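Side-chain contacts in 2-hydroxyisobutyryl-CoA synthetase (Aquincola tertiaricarbonis, PDB 6HDY), which belongs to the ANL superfamily of AMP-binding enzymes, with an AMP-binding domain followed by the smaller C-terminal domain of that family: residues 403-406 / 407-410; 476-479 / 480-484. All coordinates share one frame; numbering follows the deposited sequence.

Contact 1: residues 403-406 / 407-410; sequences VITR and ESAM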
# COMPACT_ATOMS: atom_id res chain seq x y z
N VAL A 403 11.52 -28.43 12.03
CA VAL A 403 11.30 -29.42 10.97
C VAL A 403 10.49 -30.59 11.55
O VAL A 403 10.94 -31.26 12.49
CB VAL A 403 12.60 -29.86 10.21
CG1 VAL A 403 12.29 -30.92 9.17
CG2 VAL A 403 13.28 -28.66 9.56
N ILE A 404 9.26 -30.75 11.05
CA ILE A 404 8.31 -31.77 11.55
C ILE A 404 7.72 -32.64 10.45
O ILE A 404 7.92 -32.40 9.25
CB ILE A 404 7.16 -31.13 12.42
CG1 ILE A 404 6.10 -30.40 11.54
CG2 ILE A 404 7.69 -30.24 13.57
CD1 ILE A 404 4.72 -30.12 12.21
N THR A 405 6.96 -33.64 10.88
CA THR A 405 6.13 -34.48 10.04
C THR A 405 4.79 -34.71 10.74
O THR A 405 4.76 -35.07 11.92
CB THR A 405 6.84 -35.76 9.56
OG1 THR A 405 6.00 -36.35 8.57
CG2 THR A 405 7.13 -36.78 10.69
N ARG A 406 3.68 -34.45 10.04
CA ARG A 406 2.38 -34.73 10.66
C ARG A 406 1.81 -36.06 10.15
O ARG A 406 0.75 -36.48 10.61
CB ARG A 406 1.39 -33.55 10.54
CG ARG A 406 1.69 -32.46 11.58
CD ARG A 406 0.48 -31.61 11.93
NE ARG A 406 0.85 -30.39 12.65
CZ ARG A 406 1.21 -29.26 12.05
NH1 ARG A 406 1.29 -29.19 10.73
NH2 ARG A 406 1.53 -28.20 12.78
N GLU A 407 2.58 -36.74 9.28
CA GLU A 407 2.24 -38.03 8.66
C GLU A 407 2.56 -39.23 9.56
O GLU A 407 1.86 -40.26 9.49
CB GLU A 407 2.96 -38.17 7.31
CG GLU A 407 2.35 -37.33 6.19
CD GLU A 407 3.24 -37.14 4.98
OE1 GLU A 407 3.41 -38.11 4.20
OE2 GLU A 407 3.75 -36.01 4.79
N SER A 408 3.63 -39.13 10.36
CA SER A 408 4.05 -40.18 11.30
C SER A 408 4.34 -39.56 12.67
O SER A 408 4.53 -38.33 12.75
CB SER A 408 5.27 -40.93 10.77
OG SER A 408 6.28 -40.05 10.28
N ALA A 409 4.33 -40.38 13.75
CA ALA A 409 4.59 -39.88 15.11
C ALA A 409 6.06 -39.47 15.29
O ALA A 409 6.96 -40.15 14.79
CB ALA A 409 4.19 -40.91 16.15
N MET A 410 6.30 -38.33 15.98
CA MET A 410 7.65 -37.83 16.21
C MET A 410 8.15 -38.13 17.61
O MET A 410 7.46 -37.86 18.60
CB MET A 410 7.74 -36.33 15.94
CG MET A 410 7.62 -35.97 14.49
SD MET A 410 7.59 -34.19 14.27
CE MET A 410 6.00 -33.79 15.00

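Contact 2: residues 476-479 / 480-484; sequences VFRA and LNQQL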
# COMPACT_ATOMS: atom_id res chain seq x y z
N VAL A 476 11.85 -33.90 4.13
CA VAL A 476 12.79 -32.95 4.75
C VAL A 476 13.12 -33.43 6.18
O VAL A 476 14.29 -33.40 6.58
CB VAL A 476 12.25 -31.48 4.69
CG1 VAL A 476 13.16 -30.52 5.45
CG2 VAL A 476 12.10 -31.01 3.25
N PHE A 477 12.09 -33.88 6.93
CA PHE A 477 12.20 -34.40 8.30
C PHE A 477 13.11 -35.63 8.34
O PHE A 477 14.03 -35.69 9.18
CB PHE A 477 10.80 -34.74 8.88
CG PHE A 477 10.83 -35.32 10.28
CD1 PHE A 477 10.83 -34.49 11.39
CD2 PHE A 477 10.85 -36.70 10.48
CE1 PHE A 477 10.87 -35.03 12.69
CE2 PHE A 477 10.91 -37.23 11.77
CZ PHE A 477 10.92 -36.39 12.87
N ARG A 478 12.85 -36.62 7.46
CA ARG A 478 13.62 -37.85 7.39
C ARG A 478 15.05 -37.58 6.98
O ARG A 478 15.96 -38.07 7.64
CB ARG A 478 12.93 -38.90 6.52
CG ARG A 478 11.60 -39.34 7.13
CD ARG A 478 11.35 -40.81 7.00
NE ARG A 478 10.23 -41.23 7.83
CZ ARG A 478 9.16 -41.88 7.38
NH1 ARG A 478 9.05 -42.17 6.09
NH2 ARG A 478 8.19 -42.24 8.21
N ALA A 479 15.27 -36.69 5.97
CA ALA A 479 16.60 -36.30 5.51
C ALA A 479 17.42 -35.65 6.63
O ALA A 479 18.59 -35.99 6.78
CB ALA A 479 16.50 -35.35 4.33
N LEU A 480 16.78 -34.77 7.42
CA LEU A 480 17.42 -34.08 8.53
C LEU A 480 17.77 -35.03 9.68
O LEU A 480 18.91 -35.01 10.14
CB LEU A 480 16.61 -32.86 9.01
CG LEU A 480 17.22 -31.98 10.13
CD1 LEU A 480 18.65 -31.50 9.78
CD2 LEU A 480 16.34 -30.82 10.43
N ASN A 481 16.80 -35.88 10.12
CA ASN A 481 17.00 -36.86 11.19
C ASN A 481 18.17 -37.80 10.87
O ASN A 481 19.08 -37.94 11.68
CB ASN A 481 15.72 -37.64 11.48
CG ASN A 481 15.56 -38.01 12.94
OD1 ASN A 481 16.33 -37.60 13.82
ND2 ASN A 481 14.53 -38.79 13.24
N GLN A 482 18.17 -38.39 9.64
CA GLN A 482 19.19 -39.27 9.09
C GLN A 482 20.57 -38.56 9.02
O GLN A 482 21.58 -39.19 9.32
CB GLN A 482 18.77 -39.72 7.69
CG GLN A 482 17.70 -40.81 7.65
CD GLN A 482 16.91 -40.85 6.36
OE1 GLN A 482 17.38 -40.42 5.30
NE2 GLN A 482 15.69 -41.38 6.41
N GLN A 483 20.60 -37.26 8.64
CA GLN A 483 21.83 -36.46 8.57
C GLN A 483 22.37 -36.21 10.00
O GLN A 483 23.58 -36.30 10.21
CB GLN A 483 21.56 -35.11 7.85
CG GLN A 483 22.81 -34.23 7.67
CD GLN A 483 22.52 -32.75 7.53
OE1 GLN A 483 21.44 -32.24 7.86
NE2 GLN A 483 23.52 -32.00 7.07
N LEU A 484 21.45 -35.89 10.95
CA LEU A 484 21.72 -35.65 12.37
C LEU A 484 22.11 -36.92 13.12
O LEU A 484 22.74 -36.83 14.17
CB LEU A 484 20.52 -34.99 13.07
CG LEU A 484 20.37 -33.47 12.93
CD1 LEU A 484 18.97 -33.03 13.31
CD2 LEU A 484 21.39 -32.72 13.79

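Contact 1: residues 403-406 / 407-410
Thr405 and Met410 face each other across the base of a loop, with Glu407 and Ser408 closing its far end. The backbone N-H of Thr405 points at the thioether of Met410: N to SD is 3.5 Å and the N-H...S angle 165°, a straight but weak hydrogen bond to a soft acceptor. Sulfur is thus both a polar partner and an apolar one, since SD also lies 3.6 Å from CB of Ile404, the Ile404 and Met410 side chains crossing at a slant. The Met410 chain runs extended as far as SD and then bends (chi3 -69°), which carries CE to 3.6 Å from the carbonyl O of Thr405.

The two branches of the Thr405 side chain do different work. With chi1 at -170°, OG1 stands opposite the backbone N, on the Glu407 side, where it comes 3.8 Å from Glu407 CB; the two side chains meet almost at right angles. CG2 is the branch turned into the loop, 3.4 Å from Ser408 OG and 3.9 Å from Met410 CG. Arg406 leads away from the turn, and CD1 of Ile404 lies 3.6 Å above the centre of its guanidinium, covering one face of that flat group.

The loop links strands 399-403 and 413-419 of the C-terminal domain. Backbone hydrogen bonds join Val403 to Leu414 and Ile404 to Ile471, continuing the sheet pairing into its base, and another joins Met410 to Arg377. Helix 474-486 packs on the loop, Phe477 touching both Thr405 and Met410, and Ile376 of strand 374-376 packs on Met410 as well.

Contact 2: residues 476-479 / 480-484
Arg478 and Gln482, one turn apart on helix 474-486, meet on the exposed side of the helix: the extended Gln482 side chain reaches back toward the preceding turn, its NE2 3.7 Å from CB of Arg478. Chi1 of -77° sets Gln482 CG beside its own backbone N, and CG consequently passes 3.2 Å from the carbonyl O of Arg478. The bent Arg478 chain runs the same general way, toward the N-terminal end of the helix. Close as the Gln482 chain lies on that carbonyl, this side is exposed, and Ala479 and Gln483 also belong to it.

The other side is buried against the sheet. Phe477 and Leu480 both lie against Val403 and Leu414, and CB of Leu480 sits 3.4 Å from the carbonyl O of Val476. Asn481 brings ND2 to 4.2 Å from CE2 of the Phe477 ring, approaching it obliquely, while its OD1 accepts a hydrogen bond from Lys451.

Beneath both sides run the regular i to i+4 helical hydrogen bonds, from Leu480 N to Val476 O at 3.0 Å through to Gln483 N to Ala479 O. The hydrogen bonds between the segments are backbone to backbone. The side chains add an amphipathic division, with Phe477 and Leu480 meeting the sheet, Arg478, Gln482 and Gln483 on the outer side and Asn481 at the border, consistent with a surface helix packed on one sheet face.

Overall arrangement
Followed from the N terminus, the chain leaves strand 399-403, turns through contact 1 and enters strand 413-419, so contact 1 closes the connection between two neighbouring antiparallel strands. Much later, after strand 470-471, it reaches helix 474-486, where contact 2 spans successive turns and closes no loop. The two are in series, neither nested nor crossed, yet their centres are only 12 Å apart. Phe477 and Arg478 join them: Phe477 CD1 lies 3.4 Å from Val403 O, and Arg478 NH2 packs 3.6 Å from Ser408 OG. Through these side chains the end of the C-terminal domain packs against the loop and strands that begin its sheet.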